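PDB 1I9Z: inositol-1,4,5-trisphosphate 5-phosphatase 1 from Schizosaccharomyces pombe, which removes the 5-phosphate from phosphatidylinositol 4,5-bisphosphate and from soluble inositol phosphates, a magnesium-dependent hydrolysis carried out by the catalytic domain described here. Local coordinates for residues A[22-27]-A[312-317]; A[169-174]-A[209-214]. One frame throughout, in Å; residues are numbered along the deposited sequence.

Interaction 1: residues A[22-27]-A[312-317]; sequences HKNVKI and TYEANI
Asn316 stands between two residues of the facing strand and turns one end of its amide to each. With CG anti to the backbone N (chi1 -174°), OD1 comes to the rim of the His22 imidazole, 3.0 Å from CD2, with ring and amide only 23° from coplanar, so a polarised C-H meets the carbonyl oxygen. ND2 instead gives a weak hydrogen bond to Asn24 OD1 (3.4 Å), the two amides lying 73° apart. Asn24 passes the pattern on: its ND2 bonds weakly to Glu314 OE2 (3.2 Å) and also to a water, which donates to Glu314 OE1 (2.7 Å). Asparagine suits this polar face because it can donate and accept at once. An alanine in place of Asn316 would lose both amide contacts and would probably let the His22 and Asn24 side chains drift. The opposite face is largely apolar at its middle: Val25 CG2 lies 4.0 Å from Ile317 CG1, and Ile27 CD1 meets Ala315 CB at 3.7 Å, the small alanine accepting the long isoleucine tip. Between the two faces, paired backbone hydrogen bonds join Lys23 to Ile317, Val25 to Ala315 and Ile27 to Tyr313, the hydrogen-bonded pairs of the antiparallel register. These are inner strands of one sheet of the DNase I-like sandwich: strand 57-63 flanks 20-33, strand 292-298 flanks 309-320, and Tyr155 and Leu160 from the second sheet pack against the face of Val25, Ile27 and Ile317.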
ATOM      1  N   HIS A  22     -19.003  -1.597  13.398  1.00 42.61           N
ATOM      2  CA  HIS A  22     -17.607  -1.325  13.099  1.00 42.04           C
ATOM      3  C   HIS A  22     -16.795  -2.550  13.462  1.00 41.32           C
ATOM      4  O   HIS A  22     -17.106  -3.223  14.441  1.00 41.76           O
ATOM      5  CB  HIS A  22     -17.103  -0.106  13.870  1.00 43.35           C
ATOM      6  CG  HIS A  22     -17.648   1.191  13.361  1.00 45.56           C
ATOM      7  ND1 HIS A  22     -18.955   1.586  13.564  1.00 47.16           N
ATOM      8  CD2 HIS A  22     -17.058   2.195  12.668  1.00 46.32           C
ATOM      9  CE1 HIS A  22     -19.145   2.777  13.025  1.00 46.74           C
ATOM     10  NE2 HIS A  22     -18.008   3.169  12.474  1.00 47.77           N
ATOM     11  N   LYS A  23     -15.787  -2.848  12.639  1.00 38.90           N
ATOM     12  CA  LYS A  23     -14.891  -3.994  12.808  1.00 37.14           C
ATOM     13  C   LYS A  23     -13.445  -3.518  12.406  1.00 34.80           C
ATOM     14  O   LYS A  23     -13.308  -2.609  11.607  1.00 32.23           O
ATOM     15  CB  LYS A  23     -15.370  -5.139  11.881  1.00 38.99           C
ATOM     16  CG  LYS A  23     -14.443  -6.350  11.778  1.00 44.37           C
ATOM     17  CD  LYS A  23     -15.047  -7.561  11.016  1.00 47.40           C
ATOM     18  CE  LYS A  23     -13.968  -8.398  10.262  1.00 48.93           C
ATOM     19  NZ  LYS A  23     -12.888  -9.037  11.100  1.00 50.44           N
ATOM     20  N   ASN A  24     -12.405  -4.092  12.999  1.00 33.79           N
ATOM     21  CA  ASN A  24     -11.028  -3.754  12.638  1.00 33.74           C
ATOM     22  C   ASN A  24     -10.530  -4.930  11.772  1.00 31.75           C
ATOM     23  O   ASN A  24     -10.711  -6.080  12.130  1.00 32.12           O
ATOM     24  CB  ASN A  24     -10.122  -3.632  13.870  1.00 36.29           C
ATOM     25  CG  ASN A  24      -9.746  -2.171  14.194  1.00 40.65           C
ATOM     26  OD1 ASN A  24     -10.323  -1.190  13.652  1.00 41.28           O
ATOM     27  ND2 ASN A  24      -8.774  -2.017  15.098  1.00 43.62           N
ATOM     28  N   VAL A  25      -9.938  -4.627  10.634  1.00 28.46           N
ATOM     29  CA  VAL A  25      -9.388  -5.659   9.758  1.00 27.40           C
ATOM     30  C   VAL A  25      -7.855  -5.461   9.779  1.00 26.08           C
ATOM     31  O   VAL A  25      -7.406  -4.326   9.650  1.00 26.85           O
ATOM     32  CB  VAL A  25      -9.931  -5.461   8.315  1.00 27.81           C
ATOM     33  CG1 VAL A  25      -9.177  -6.379   7.319  1.00 28.62           C
ATOM     34  CG2 VAL A  25     -11.474  -5.787   8.303  1.00 28.98           C
ATOM     35  N   LYS A  26      -7.085  -6.540   9.947  1.00 24.93           N
ATOM     36  CA  LYS A  26      -5.607  -6.474   9.963  1.00 24.92           C
ATOM     37  C   LYS A  26      -5.074  -6.637   8.530  1.00 23.35           C
ATOM     38  O   LYS A  26      -5.445  -7.586   7.834  1.00 21.57           O
ATOM     39  CB  LYS A  26      -5.018  -7.616  10.805  1.00 26.83           C
ATOM     40  CG  LYS A  26      -5.346  -7.552  12.315  1.00 33.43           C
ATOM     41  CD  LYS A  26      -5.021  -8.916  12.944  1.00 38.50           C
ATOM     42  CE  LYS A  26      -4.916  -8.885  14.507  1.00 43.24           C
ATOM     43  NZ  LYS A  26      -3.456  -8.824  15.000  1.00 45.25           N
ATOM     44  N   ILE A  27      -4.193  -5.731   8.116  1.00 20.69           N
ATOM     45  CA  ILE A  27      -3.685  -5.744   6.750  1.00 21.06           C
ATOM     46  C   ILE A  27      -2.167  -5.762   6.740  1.00 18.43           C
ATOM     47  O   ILE A  27      -1.521  -4.974   7.435  1.00 19.17           O
ATOM     48  CB  ILE A  27      -4.162  -4.507   5.979  1.00 23.03           C
ATOM     49  CG1 ILE A  27      -5.697  -4.482   5.936  1.00 23.32           C
ATOM     50  CG2 ILE A  27      -3.541  -4.551   4.549  1.00 21.93           C
ATOM     51  CD1 ILE A  27      -6.306  -3.171   5.319  1.00 26.80           C
ATOM     52  N   THR A 312       2.465  -3.088   8.667  1.00 18.47           N
ATOM     53  CA  THR A 312       1.195  -3.657   9.106  1.00 18.71           C
ATOM     54  C   THR A 312       0.236  -2.534   9.525  1.00 20.05           C
ATOM     55  O   THR A 312       0.666  -1.446   9.989  1.00 20.06           O
ATOM     56  CB  THR A 312       1.388  -4.630  10.286  1.00 19.23           C
ATOM     57  OG1 THR A 312       2.118  -3.969  11.330  1.00 20.65           O
ATOM     58  CG2 THR A 312       2.139  -5.841   9.842  1.00 21.90           C
ATOM     59  N   TYR A 313      -1.048  -2.790   9.350  1.00 19.45           N
ATOM     60  CA  TYR A 313      -2.090  -1.812   9.700  1.00 21.01           C
ATOM     61  C   TYR A 313      -3.337  -2.474  10.263  1.00 22.72           C
ATOM     62  O   TYR A 313      -3.581  -3.683  10.056  1.00 22.65           O
ATOM     63  CB  TYR A 313      -2.588  -1.066   8.467  1.00 19.08           C
ATOM     64  CG  TYR A 313      -1.516  -0.360   7.680  1.00 21.06           C
ATOM     65  CD1 TYR A 313      -0.871  -0.976   6.601  1.00 19.31           C
ATOM     66  CD2 TYR A 313      -1.119   0.917   8.051  1.00 18.27           C
ATOM     67  CE1 TYR A 313       0.176  -0.325   5.897  1.00 21.11           C
ATOM     68  CE2 TYR A 313      -0.072   1.596   7.365  1.00 20.52           C
ATOM     69  CZ  TYR A 313       0.574   0.956   6.286  1.00 21.33           C
ATOM     70  OH  TYR A 313       1.563   1.584   5.609  1.00 20.53           O
ATOM     71  N   GLU A 314      -4.104  -1.670  10.996  1.00 24.11           N
ATOM     72  CA  GLU A 314      -5.419  -2.089  11.444  1.00 26.97           C
ATOM     73  C   GLU A 314      -6.284  -1.127  10.691  1.00 27.80           C
ATOM     74  O   GLU A 314      -5.981   0.062  10.664  1.00 29.05           O
ATOM     75  CB  GLU A 314      -5.632  -1.895  12.936  1.00 29.76           C
ATOM     76  CG  GLU A 314      -5.088  -3.035  13.743  1.00 34.65           C
ATOM     77  CD  GLU A 314      -5.473  -2.903  15.209  1.00 38.97           C
ATOM     78  OE1 GLU A 314      -5.048  -1.922  15.870  1.00 41.02           O
ATOM     79  OE2 GLU A 314      -6.214  -3.782  15.678  1.00 42.57           O
ATOM     80  N   ALA A 315      -7.368  -1.617  10.086  1.00 26.17           N
ATOM     81  CA  ALA A 315      -8.227  -0.750   9.306  1.00 25.36           C
ATOM     82  C   ALA A 315      -9.641  -0.913   9.838  1.00 26.21           C
ATOM     83  O   ALA A 315     -10.174  -2.030   9.853  1.00 24.16           O
ATOM     84  CB  ALA A 315      -8.178  -1.154   7.818  1.00 26.57           C
ATOM     85  N   ASN A 316     -10.201   0.192  10.328  1.00 25.85           N
ATOM     86  CA  ASN A 316     -11.542   0.185  10.848  1.00 27.17           C
ATOM     87  C   ASN A 316     -12.490   0.192   9.675  1.00 26.25           C
ATOM     88  O   ASN A 316     -12.419   1.065   8.810  1.00 26.58           O
ATOM     89  CB  ASN A 316     -11.798   1.412  11.730  1.00 30.22           C
ATOM     90  CG  ASN A 316     -13.178   1.333  12.395  1.00 34.78           C
ATOM     91  OD1 ASN A 316     -14.137   1.974  11.959  1.00 36.95           O
ATOM     92  ND2 ASN A 316     -13.288   0.492  13.423  1.00 36.84           N
ATOM     93  N   ILE A 317     -13.379  -0.788   9.683  1.00 26.22           N
ATOM     94  CA  ILE A 317     -14.378  -1.047   8.648  1.00 29.42           C
ATOM     95  C   ILE A 317     -15.777  -0.754   9.180  1.00 28.88           C
ATOM     96  O   ILE A 317     -16.040  -0.982  10.347  1.00 29.86           O
ATOM     97  CB  ILE A 317     -14.273  -2.591   8.217  1.00 30.63           C
ATOM     98  CG1 ILE A 317     -13.475  -2.668   6.925  1.00 33.58           C
ATOM     99  CG2 ILE A 317     -15.665  -3.316   8.053  1.00 32.23           C
ATOM    100  CD1 ILE A 317     -12.320  -1.803   6.917  1.00 32.85           C
TER
HETATM  101  O   HOH W   1      -6.745   0.127  15.784  1.00 49.20           O

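Interaction 2: residues A[169-174]-A[209-214]. With 2IP (D-myo-inositol-1,4-bisphosphate), chain C.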
ATOM      1  N   ALA A 169      14.698   5.309 -12.135  1.00 17.33           N
ATOM      2  CA  ALA A 169      15.956   5.022 -11.418  1.00 20.45           C
ATOM      3  C   ALA A 169      16.908   6.160 -11.679  1.00 22.41           C
ATOM      4  O   ALA A 169      16.729   6.912 -12.656  1.00 22.96           O
ATOM      5  CB  ALA A 169      16.587   3.715 -11.943  1.00 21.17           C
ATOM      6  N   GLY A 170      17.907   6.295 -10.822  1.00 22.59           N
ATOM      7  CA  GLY A 170      18.890   7.342 -11.047  1.00 23.87           C
ATOM      8  C   GLY A 170      19.224   7.992  -9.720  1.00 23.61           C
ATOM      9  O   GLY A 170      18.383   8.077  -8.814  1.00 24.33           O
ATOM     10  N   TYR A 171      20.476   8.400  -9.582  1.00 22.64           N
ATOM     11  CA  TYR A 171      20.910   9.038  -8.353  1.00 24.46           C
ATOM     12  C   TYR A 171      20.329  10.436  -8.109  1.00 23.42           C
ATOM     13  O   TYR A 171      19.694  10.706  -7.090  1.00 23.50           O
ATOM     14  CB  TYR A 171      22.429   9.124  -8.366  1.00 25.26           C
ATOM     15  CG  TYR A 171      22.984   9.748  -7.114  1.00 25.63           C
ATOM     16  CD1 TYR A 171      22.772   9.170  -5.882  1.00 25.22           C
ATOM     17  CD2 TYR A 171      23.755  10.920  -7.179  1.00 27.49           C
ATOM     18  CE1 TYR A 171      23.313   9.719  -4.709  1.00 24.13           C
ATOM     19  CE2 TYR A 171      24.302  11.491  -6.020  1.00 26.71           C
ATOM     20  CZ  TYR A 171      24.075  10.857  -4.782  1.00 27.53           C
ATOM     21  OH  TYR A 171      24.724  11.335  -3.654  1.00 31.26           O
ATOM     22  N   THR A 172      20.505  11.326  -9.062  1.00 24.47           N
ATOM     23  CA  THR A 172      20.036  12.701  -8.864  1.00 26.01           C
ATOM     24  C   THR A 172      18.654  13.067  -9.432  1.00 26.11           C
ATOM     25  O   THR A 172      18.135  14.137  -9.138  1.00 24.13           O
ATOM     26  CB  THR A 172      21.007  13.704  -9.517  1.00 28.41           C
ATOM     27  OG1 THR A 172      20.897  13.546 -10.930  1.00 30.05           O
ATOM     28  CG2 THR A 172      22.461  13.443  -9.094  1.00 29.25           C
ATOM     29  N   ASN A 173      18.049  12.187 -10.225  1.00 25.13           N
ATOM     30  CA  ASN A 173      16.808  12.585 -10.880  1.00 24.60           C
ATOM     31  C   ASN A 173      15.535  12.443 -10.113  1.00 22.79           C
ATOM     32  O   ASN A 173      14.574  11.759 -10.564  1.00 21.70           O
ATOM     33  CB  ASN A 173      16.677  11.866 -12.210  1.00 26.77           C
ATOM     34  CG  ASN A 173      16.651  10.446 -12.044  1.00 28.23           C
ATOM     35  OD1 ASN A 173      17.446   9.890 -11.258  1.00 30.16           O
ATOM     36  ND2 ASN A 173      15.758   9.773 -12.790  1.00 29.13           N
ATOM     37  N   TYR A 174      15.496  13.095  -8.955  1.00 20.83           N
ATOM     38  CA  TYR A 174      14.295  13.042  -8.169  1.00 19.36           C
ATOM     39  C   TYR A 174      13.217  13.887  -8.846  1.00 18.35           C
ATOM     40  O   TYR A 174      12.028  13.623  -8.631  1.00 17.32           O
ATOM     41  CB  TYR A 174      14.528  13.451  -6.694  1.00 22.25           C
ATOM     42  CG  TYR A 174      14.977  14.879  -6.496  1.00 25.63           C
ATOM     43  CD1 TYR A 174      14.057  15.929  -6.599  1.00 27.94           C
ATOM     44  CD2 TYR A 174      16.322  15.192  -6.255  1.00 28.69           C
ATOM     45  CE1 TYR A 174      14.478  17.283  -6.474  1.00 31.43           C
ATOM     46  CE2 TYR A 174      16.746  16.544  -6.133  1.00 30.88           C
ATOM     47  CZ  TYR A 174      15.823  17.570  -6.255  1.00 32.08           C
ATOM     48  OH  TYR A 174      16.231  18.918  -6.254  1.00 35.78           O
ATOM     49  N   ASN A 209      12.511   4.500  -5.648  1.00 14.99           N
ATOM     50  CA  ASN A 209      13.815   4.867  -6.162  1.00 14.54           C
ATOM     51  C   ASN A 209      14.450   6.141  -5.663  1.00 14.92           C
ATOM     52  O   ASN A 209      15.496   6.521  -6.164  1.00 16.46           O
ATOM     53  CB  ASN A 209      13.855   4.859  -7.719  1.00 15.95           C
ATOM     54  CG  ASN A 209      14.678   3.652  -8.309  1.00 15.28           C
ATOM     55  OD1 ASN A 209      15.736   3.308  -7.802  1.00 16.99           O
ATOM     56  ND2 ASN A 209      14.138   2.996  -9.370  1.00 16.41           N
ATOM     57  N   TYR A 210      13.837   6.769  -4.659  1.00 13.63           N
ATOM     58  CA  TYR A 210      14.424   7.976  -4.088  1.00 13.33           C
ATOM     59  C   TYR A 210      15.673   7.600  -3.331  1.00 14.30           C
ATOM     60  O   TYR A 210      15.740   6.517  -2.665  1.00 12.92           O
ATOM     61  CB  TYR A 210      13.441   8.686  -3.196  1.00 12.36           C
ATOM     62  CG  TYR A 210      12.338   9.406  -3.982  1.00 14.99           C
ATOM     63  CD1 TYR A 210      11.124   8.772  -4.262  1.00 14.95           C
ATOM     64  CD2 TYR A 210      12.505  10.736  -4.394  1.00 17.50           C
ATOM     65  CE1 TYR A 210      10.087   9.435  -4.923  1.00 13.98           C
ATOM     66  CE2 TYR A 210      11.484  11.395  -5.083  1.00 16.93           C
ATOM     67  CZ  TYR A 210      10.266  10.713  -5.332  1.00 15.55           C
ATOM     68  OH  TYR A 210       9.269  11.368  -5.978  1.00 17.45           O
ATOM     69  N   ARG A 211      16.649   8.511  -3.370  1.00 14.29           N
ATOM     70  CA  ARG A 211      18.011   8.210  -2.850  1.00 14.74           C
ATOM     71  C   ARG A 211      18.465   9.107  -1.688  1.00 15.44           C
ATOM     72  O   ARG A 211      17.754  10.062  -1.278  1.00 16.09           O
ATOM     73  CB  ARG A 211      19.033   8.349  -3.997  1.00 16.17           C
ATOM     74  CG  ARG A 211      18.690   7.557  -5.296  1.00 18.48           C
ATOM     75  CD  ARG A 211      18.524   6.051  -5.021  1.00 17.91           C
ATOM     76  NE  ARG A 211      18.085   5.356  -6.238  1.00 20.95           N
ATOM     77  CZ  ARG A 211      18.921   4.875  -7.165  1.00 21.82           C
ATOM     78  NH1 ARG A 211      20.241   5.009  -6.999  1.00 18.44           N
ATOM     79  NH2 ARG A 211      18.428   4.320  -8.292  1.00 22.19           N
ATOM     80  N   ILE A 212      19.607   8.723  -1.080  1.00 15.91           N
ATOM     81  CA  ILE A 212      20.174   9.572   0.005  1.00 15.74           C
ATOM     82  C   ILE A 212      21.211  10.426  -0.738  1.00 14.61           C
ATOM     83  O   ILE A 212      22.154   9.899  -1.365  1.00 15.49           O
ATOM     84  CB  ILE A 212      20.854   8.692   1.073  1.00 14.03           C
ATOM     85  CG1 ILE A 212      19.771   7.849   1.785  1.00 13.44           C
ATOM     86  CG2 ILE A 212      21.622   9.566   2.088  1.00 15.10           C
ATOM     87  CD1 ILE A 212      20.440   6.793   2.654  1.00 14.69           C
ATOM     88  N   SER A 213      21.093  11.770  -0.628  1.00 15.79           N
ATOM     89  CA  SER A 213      21.980  12.626  -1.387  1.00 16.40           C
ATOM     90  C   SER A 213      23.363  12.877  -0.757  1.00 18.70           C
ATOM     91  O   SER A 213      23.763  14.054  -0.555  1.00 17.50           O
ATOM     92  CB  SER A 213      21.258  13.995  -1.667  1.00 20.58           C
ATOM     93  OG  SER A 213      19.908  13.730  -2.064  1.00 27.58           O
ATOM     94  N   LEU A 214      24.080  11.787  -0.446  1.00 17.17           N
ATOM     95  CA  LEU A 214      25.463  11.878   0.060  1.00 17.04           C
ATOM     96  C   LEU A 214      26.265  10.847  -0.775  1.00 16.93           C
ATOM     97  O   LEU A 214      25.662  10.108  -1.570  1.00 16.57           O
ATOM     98  CB  LEU A 214      25.541  11.594   1.574  1.00 13.89           C
ATOM     99  CG  LEU A 214      24.798  12.556   2.509  1.00 15.85           C
ATOM    100  CD1 LEU A 214      24.749  11.897   3.901  1.00 19.37           C
ATOM    101  CD2 LEU A 214      25.547  13.932   2.594  1.00 18.18           C
TER
HETATM  102  C1  2IP C 302      21.899   4.867 -12.135  0.50 57.15           C
HETATM  103  C2  2IP C 302      21.478   3.750 -13.124  0.50 56.44           C
HETATM  104  C3  2IP C 302      21.790   2.323 -12.560  0.50 55.74           C
HETATM  105  C4  2IP C 302      21.185   2.062 -11.156  0.50 55.30           C
HETATM  106  C5  2IP C 302      21.760   3.134 -10.204  0.50 56.01           C
HETATM  107  C6  2IP C 302      21.412   4.581 -10.662  0.50 56.48           C
HETATM  108  O1  2IP C 302      22.805   5.923 -12.308  0.50 59.22           O
HETATM  109  O2  2IP C 302      20.105   3.780 -13.404  0.50 55.17           O
HETATM  110  O3  2IP C 302      21.275   1.340 -13.410  0.50 56.00           O
HETATM  111  O4  2IP C 302      21.564   0.717 -10.716  0.50 53.37           O
HETATM  112  O5  2IP C 302      21.249   2.951  -8.883  0.50 55.20           O
HETATM  113  O6  2IP C 302      22.061   5.366  -9.671  0.50 55.61           O
HETATM  114  P4  2IP C 302      20.543  -0.460 -10.493  0.50 51.58           P
HETATM  115  O41 2IP C 302      19.421   0.099  -9.542  0.50 52.69           O
HETATM  116  O42 2IP C 302      21.221  -1.598  -9.875  0.50 50.04           O
HETATM  117  O43 2IP C 302      20.070  -0.760 -11.926  0.50 51.76           O
HETATM  118  P1  2IP C 302      22.639   7.406 -12.493  0.50 59.45           P
HETATM  119  O11 2IP C 302      23.502   7.689 -13.734  0.50 61.20           O
HETATM  120  O12 2IP C 302      21.263   7.992 -12.697  0.50 60.96           O
HETATM  121  O13 2IP C 302      23.381   8.019 -11.299  0.50 60.76           O
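The guanidinium of Arg211 carries Gly170 O over the centre of one face, 3.6 Å above the plane, with Tyr171 N above the same face but offset toward the rim, while O5 of the bound inositol 1,4-bisphosphate sits at its edge. These two loops of the DNase I-like fold thus form part of the ligand pocket. Arg211 NH1 donates to O5 (3.0 Å), the hydroxyl that 5-dephosphorylation uncovers, and also to O6. Asn209 fixes the guanidinium from the side: Arg211 NE donates to Asn209 O (2.8 Å) and Arg211 NH2 to Asn209 OD1 (2.9 Å), while Asn209 ND2 is held in turn by Leu167 O. Arginine, with several N-H groups in one plane, can serve ligand and loop together. Gly170 brings its CA to 3.0 Å from phosphate oxygen O12; its backbone angles suit glycine, and a CB there would collide with Asn173 OD1. Beside it, Tyr171 N donates to O12 (3.2 Å), so the 1-phosphate is met by the backbone. The Tyr171 side chain, CG anti to the backbone N, instead spans the loops to the far end of 209-214, where its OH donates to Leu214 O at 2.6 Å, standing 59° out of the carbonyl plane.

The two contacts lie on opposite sides of the chain's centre, their own centres about 34 Å apart, and share no strand or helix. Interaction 1 joins strands from near the two ends of the chain, with one face largely buried inside the sandwich and a polar face more open to solvent; interaction 2, nested within the span it closes, is a mostly buried meeting of loops that follow strands 158-166 and 201-205 of the other sheet. Regular backbone pairing dominates the first, with apolar side chains on one face and weak amide bonds on the other. In the second, irregular backbone, charge and side-chain-to-backbone hydrogen bonds prevail, as befits loops that bind a phosphorylated ligand.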